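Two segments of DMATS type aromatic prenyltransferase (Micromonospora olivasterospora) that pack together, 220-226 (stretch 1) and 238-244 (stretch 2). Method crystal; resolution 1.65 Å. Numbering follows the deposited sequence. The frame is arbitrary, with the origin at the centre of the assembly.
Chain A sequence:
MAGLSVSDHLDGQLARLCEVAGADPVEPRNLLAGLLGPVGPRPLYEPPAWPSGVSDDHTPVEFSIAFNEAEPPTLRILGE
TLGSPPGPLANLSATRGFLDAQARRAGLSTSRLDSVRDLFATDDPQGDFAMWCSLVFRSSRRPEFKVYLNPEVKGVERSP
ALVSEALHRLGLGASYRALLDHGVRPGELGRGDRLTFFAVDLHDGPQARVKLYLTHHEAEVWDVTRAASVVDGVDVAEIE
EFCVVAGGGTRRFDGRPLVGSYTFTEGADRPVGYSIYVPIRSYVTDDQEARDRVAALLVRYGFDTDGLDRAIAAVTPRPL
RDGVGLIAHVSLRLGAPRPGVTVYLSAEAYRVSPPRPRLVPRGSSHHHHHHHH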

ATOM      1  N   GLU A 220      19.419  -8.231  -2.562  1.00 26.12           N
ATOM      2  CA  GLU A 220      19.623  -8.822  -3.902  1.00 25.70           C
ATOM      3  C   GLU A 220      18.284  -9.379  -4.387  1.00 22.94           C
ATOM      4  O   GLU A 220      17.586 -10.013  -3.575  1.00 21.21           O
ATOM      5  CB  GLU A 220      20.663  -9.944  -3.833  1.00 27.76           C
ATOM      6  CG  GLU A 220      22.014  -9.474  -3.350  1.00 30.61           C
ATOM      7  CD  GLU A 220      22.820  -8.719  -4.386  1.00 33.40           C
ATOM      8  OE1 GLU A 220      22.298  -8.495  -5.515  1.00 35.43           O
ATOM      9  OE2 GLU A 220      23.975  -8.339  -4.062  1.00 37.66           O
ATOM     10  N   VAL A 221      17.958  -9.181  -5.655  1.00 21.85           N
ATOM     11  CA  VAL A 221      16.749  -9.787  -6.292  1.00 21.67           C
ATOM     12  C   VAL A 221      16.804 -11.316  -6.098  1.00 20.46           C
ATOM     13  O   VAL A 221      15.767 -11.919  -5.942  1.00 19.73           O
ATOM     14  CB  VAL A 221      16.600  -9.363  -7.771  1.00 23.08           C
ATOM     15  CG1 VAL A 221      17.768  -9.782  -8.631  1.00 24.08           C
ATOM     16  CG2 VAL A 221      15.321  -9.882  -8.377  1.00 23.93           C
ATOM     17  N   TRP A 222      17.994 -11.920  -6.144  1.00 20.41           N
ATOM     18  CA  TRP A 222      18.201 -13.366  -5.849  1.00 19.91           C
ATOM     19  C   TRP A 222      17.545 -13.734  -4.514  1.00 19.16           C
ATOM     20  O   TRP A 222      16.825 -14.752  -4.441  1.00 18.31           O
ATOM     21  CB  TRP A 222      19.686 -13.653  -5.821  1.00 20.33           C
ATOM     22  CG  TRP A 222      20.072 -15.048  -5.444  1.00 20.75           C
ATOM     23  CD1 TRP A 222      20.491 -15.463  -4.214  1.00 21.31           C
ATOM     24  CD2 TRP A 222      20.162 -16.203  -6.307  1.00 20.98           C
ATOM     25  NE1 TRP A 222      20.833 -16.784  -4.245  1.00 21.06           N
ATOM     26  CE2 TRP A 222      20.624 -17.274  -5.507  1.00 21.24           C
ATOM     27  CE3 TRP A 222      19.861 -16.462  -7.650  1.00 21.17           C
ATOM     28  CZ2 TRP A 222      20.809 -18.564  -6.014  1.00 21.56           C
ATOM     29  CZ3 TRP A 222      20.065 -17.736  -8.157  1.00 21.30           C
ATOM     30  CH2 TRP A 222      20.532 -18.775  -7.347  1.00 21.45           C
ATOM     31  N   ASP A 223      17.783 -12.937  -3.500  1.00 19.26           N
ATOM     32  CA  ASP A 223      17.292 -13.211  -2.124  1.00 19.24           C
ATOM     33  C   ASP A 223      15.788 -12.921  -2.018  1.00 18.29           C
ATOM     34  O   ASP A 223      15.111 -13.664  -1.366  1.00 16.92           O
ATOM     35  CB  ASP A 223      18.087 -12.427  -1.088  1.00 19.95           C
ATOM     36  CG  ASP A 223      19.528 -12.882  -0.950  1.00 21.03           C
ATOM     37  OD1 ASP A 223      19.761 -14.118  -0.899  1.00 20.48           O
ATOM     38  OD2 ASP A 223      20.433 -11.987  -0.862  1.00 22.23           O
ATOM     39  N   VAL A 224      15.296 -11.841  -2.640  1.00 17.67           N
ATOM     40  CA  VAL A 224      13.872 -11.503  -2.591  1.00 17.51           C
ATOM     41  C   VAL A 224      13.064 -12.588  -3.331  1.00 17.14           C
ATOM     42  O   VAL A 224      11.976 -12.937  -2.860  1.00 17.08           O
ATOM     43  CB  VAL A 224      13.631 -10.093  -3.150  1.00 17.75           C
ATOM     44  CG1 VAL A 224      12.170  -9.779  -3.248  1.00 17.80           C
ATOM     45  CG2 VAL A 224      14.355  -9.049  -2.318  1.00 18.33           C
ATOM     46  N   THR A 225      13.551 -13.105  -4.446  1.00 17.18           N
ATOM     47  CA  THR A 225      12.837 -14.183  -5.206  1.00 16.78           C
ATOM     48  C   THR A 225      12.958 -15.498  -4.453  1.00 16.29           C
ATOM     49  O   THR A 225      12.067 -16.316  -4.597  1.00 16.31           O
ATOM     50  CB  THR A 225      13.296 -14.279  -6.666  1.00 17.45           C
ATOM     51  OG1 THR A 225      14.710 -14.416  -6.748  1.00 17.62           O
ATOM     52  CG2 THR A 225      12.852 -13.074  -7.465  1.00 17.68           C
ATOM     53  N   ARG A 226      14.013 -15.704  -3.680  1.00 15.99           N
ATOM     54  CA  ARG A 226      14.109 -16.923  -2.820  1.00 16.02           C
ATOM     55  C   ARG A 226      13.017 -16.832  -1.727  1.00 16.12           C
ATOM     56  O   ARG A 226      12.338 -17.833  -1.487  1.00 16.79           O
ATOM     57  CB  ARG A 226      15.502 -17.083  -2.206  1.00 15.89           C
ATOM     58  CG  ARG A 226      15.594 -18.266  -1.252  1.00 16.05           C
ATOM     59  CD  ARG A 226      15.055 -19.592  -1.759  1.00 15.81           C
ATOM     60  NE  ARG A 226      15.119 -20.558  -0.686  1.00 16.11           N
ATOM     61  CZ  ARG A 226      14.278 -20.614   0.324  1.00 16.39           C
ATOM     62  NH1 ARG A 226      13.235 -19.792   0.369  1.00 16.42           N
ATOM     63  NH2 ARG A 226      14.476 -21.487   1.312  1.00 17.02           N
TER
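Stretch 2 (238-244) EIEEFCV

Packing of residues 238-244 against residues 220-226 of the DMATS type aromatic prenyltransferase. Stretch 2 is helical throughout and belongs to a longer helix that extends beyond it at both ends; stretch 1 is helical from Val 221 to Arg 226 and continues as helix later in the chain. The N-to-C directions of the two helices make an angle of 139°, so stretch 2 runs roughly back along stretch 1, though well short of strictly antiparallel. Their axes approach to 10.0 Å, and the contact buries 265 Å² of surface, both sides summed. The register follows from the nearest CA atoms: CA of Val 221 is 6.5 Å from CA of Glu 240, and CA of Thr 225 is 6.7 Å from CA of Ile 239.

Glu 220 occupies the N-cap position and stays out of reach of stretch 2. O of Glu 220 starts the helix, accepting the backbone N of Val 224 at 3.1 Å and, in a weak bond, the N of Asp 223 at 2.9 Å.

Val 221 is the first residue to meet stretch 2. Its CA-to-CB bond points toward the other helix, and with chi1 in the p well CG2 of Val 221 lies 3.8 Å from CG of Glu 240 and 4.0 Å from CB of Cys 243. One methyl group thus touches two residues separated by three positions, close to one helical turn. The Cys 243 contact is purely apolar, while CG1 of Val 221 is 3.8 Å from OE2 of Glu 240.

Trp 222 directs its CA-to-CB bond away, so its exposed indole takes little part; the approach here is by the backbone, with N of Trp 222 3.8 Å from OE2 of Glu 240. The CA-to-CB bond of Glu 240 points sideways relative to stretch 1, but the end of the side chain comes nearer, which brings the carboxylate to the beginning of the first helix and makes Glu 240 the residue of stretch 2 most covered by stretch 1.

Asp 223 points away and makes no contact. CA-to-CB of Val 224 points sideways, and its CG1 stays 5.6 Å from CG2 of Ile 239.

Thr 225, one turn after Val 221, is the second main point of contact. Its CA-to-CB bond points toward stretch 2, as does that of Ile 239, and the methyl groups meet closely, CG2 of Thr 225 lying 3.4 Å from CG2 of Ile 239. The hydroxyl OG1 of Thr 225 is 3.5 Å from OE2 of Glu 240; it also lies 2.8 Å from the carbonyl O of Val 221. Arg 226, exposed and out of reach, ends the stretch with its N bonded to O of Trp 222 at 3.1 Å.

No hydrogen bond crosses between the stretches. Each helix is held by its own backbone bonds, and the contact rests mainly on side-chain packing.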

ATOM      1  N   GLU A 238      10.010 -14.696 -13.668  1.00 23.79           N
ATOM      2  CA  GLU A 238       9.046 -13.605 -13.969  1.00 24.35           C
ATOM      3  C   GLU A 238       9.275 -12.471 -12.968  1.00 23.23           C
ATOM      4  O   GLU A 238       9.203 -11.295 -13.390  1.00 22.76           O
ATOM      5  CB  GLU A 238       7.604 -14.121 -13.898  1.00 25.20           C
ATOM      6  CG  GLU A 238       6.539 -13.053 -14.159  1.00 26.29           C
ATOM      7  CD  GLU A 238       5.128 -13.614 -14.178  1.00 26.81           C
ATOM      8  OE1 GLU A 238       4.187 -12.838 -14.363  1.00 27.62           O
ATOM      9  OE2 GLU A 238       4.982 -14.839 -13.963  1.00 28.31           O
ATOM     10  N   ILE A 239       9.492 -12.792 -11.674  1.00 22.11           N
ATOM     11  CA  ILE A 239       9.689 -11.731 -10.643  1.00 21.48           C
ATOM     12  C   ILE A 239      10.980 -10.992 -10.976  1.00 22.51           C
ATOM     13  O   ILE A 239      10.965  -9.769 -11.002  1.00 21.70           O
ATOM     14  CB  ILE A 239       9.673 -12.288  -9.208  1.00 20.96           C
ATOM     15  CG1 ILE A 239       8.315 -12.882  -8.863  1.00 20.96           C
ATOM     16  CG2 ILE A 239      10.078 -11.216  -8.195  1.00 20.80           C
ATOM     17  CD1 ILE A 239       8.348 -13.822  -7.686  1.00 21.59           C
ATOM     18  N   GLU A 240      12.065 -11.722 -11.286  1.00 22.94           N
ATOM     19  CA  GLU A 240      13.361 -11.093 -11.663  1.00 23.83           C
ATOM     20  C   GLU A 240      13.205 -10.235 -12.912  1.00 24.46           C
ATOM     21  O   GLU A 240      13.757  -9.133 -12.905  1.00 25.72           O
ATOM     22  CB  GLU A 240      14.450 -12.147 -11.866  1.00 24.38           C
ATOM     23  CG  GLU A 240      14.750 -12.865 -10.605  1.00 24.11           C
ATOM     24  CD  GLU A 240      16.115 -13.469 -10.533  1.00 24.71           C
ATOM     25  OE1 GLU A 240      16.552 -14.065 -11.585  1.00 23.94           O
ATOM     26  OE2 GLU A 240      16.747 -13.352  -9.438  1.00 23.84           O
ATOM     27  N   GLU A 241      12.492 -10.711 -13.939  1.00 25.20           N
ATOM     28  CA  GLU A 241      12.261  -9.938 -15.200  1.00 26.05           C
ATOM     29  C   GLU A 241      11.554  -8.621 -14.831  1.00 24.84           C
ATOM     30  O   GLU A 241      11.937  -7.559 -15.355  1.00 25.29           O
ATOM     31  CB  GLU A 241      11.419 -10.729 -16.201  1.00 28.22           C
ATOM     32  CG  GLU A 241      12.219 -11.829 -16.909  1.00 30.81           C
ATOM     33  CD  GLU A 241      11.429 -12.863 -17.698  1.00 32.96           C
ATOM     34  OE1 GLU A 241      12.071 -13.762 -18.293  1.00 36.10           O
ATOM     35  OE2 GLU A 241      10.201 -12.789 -17.711  1.00 35.30           O
ATOM     36  N   PHE A 242      10.548  -8.702 -13.979  1.00 22.70           N
ATOM     37  CA  PHE A 242       9.777  -7.525 -13.532  1.00 21.74           C
ATOM     38  C   PHE A 242      10.728  -6.535 -12.852  1.00 21.23           C
ATOM     39  O   PHE A 242      10.677  -5.318 -13.132  1.00 20.23           O
ATOM     40  CB  PHE A 242       8.652  -7.958 -12.608  1.00 20.99           C
ATOM     41  CG  PHE A 242       7.744  -6.838 -12.247  1.00 21.17           C
ATOM     42  CD1 PHE A 242       6.710  -6.470 -13.097  1.00 21.11           C
ATOM     43  CD2 PHE A 242       7.937  -6.130 -11.080  1.00 20.98           C
ATOM     44  CE1 PHE A 242       5.860  -5.435 -12.765  1.00 20.64           C
ATOM     45  CE2 PHE A 242       7.090  -5.073 -10.765  1.00 20.72           C
ATOM     46  CZ  PHE A 242       6.055  -4.748 -11.605  1.00 20.53           C
ATOM     47  N   CYS A 243      11.588  -7.031 -11.982  1.00 21.69           N
ATOM     48  CA  CYS A 243      12.507  -6.182 -11.183  1.00 23.26           C
ATOM     49  C   CYS A 243      13.550  -5.518 -12.101  1.00 25.37           C
ATOM     50  O   CYS A 243      13.830  -4.310 -11.896  1.00 25.96           O
ATOM     51  CB  CYS A 243      13.146  -6.976 -10.054  1.00 23.24           C
ATOM     52  SG  CYS A 243      12.010  -7.308  -8.687  1.00 22.18           S
ATOM     53  N   VAL A 244      14.091  -6.256 -13.090  1.00 26.88           N
ATOM     54  CA  VAL A 244      15.083  -5.730 -14.073  1.00 27.95           C
ATOM     55  C   VAL A 244      14.482  -4.568 -14.857  1.00 26.28           C
ATOM     56  O   VAL A 244      15.170  -3.562 -15.000  1.00 26.65           O
ATOM     57  CB  VAL A 244      15.570  -6.831 -15.025  1.00 30.76           C
ATOM     58  CG1 VAL A 244      16.286  -6.259 -16.248  1.00 32.12           C
ATOM     59  CG2 VAL A 244      16.438  -7.818 -14.291  1.00 31.62           C
TER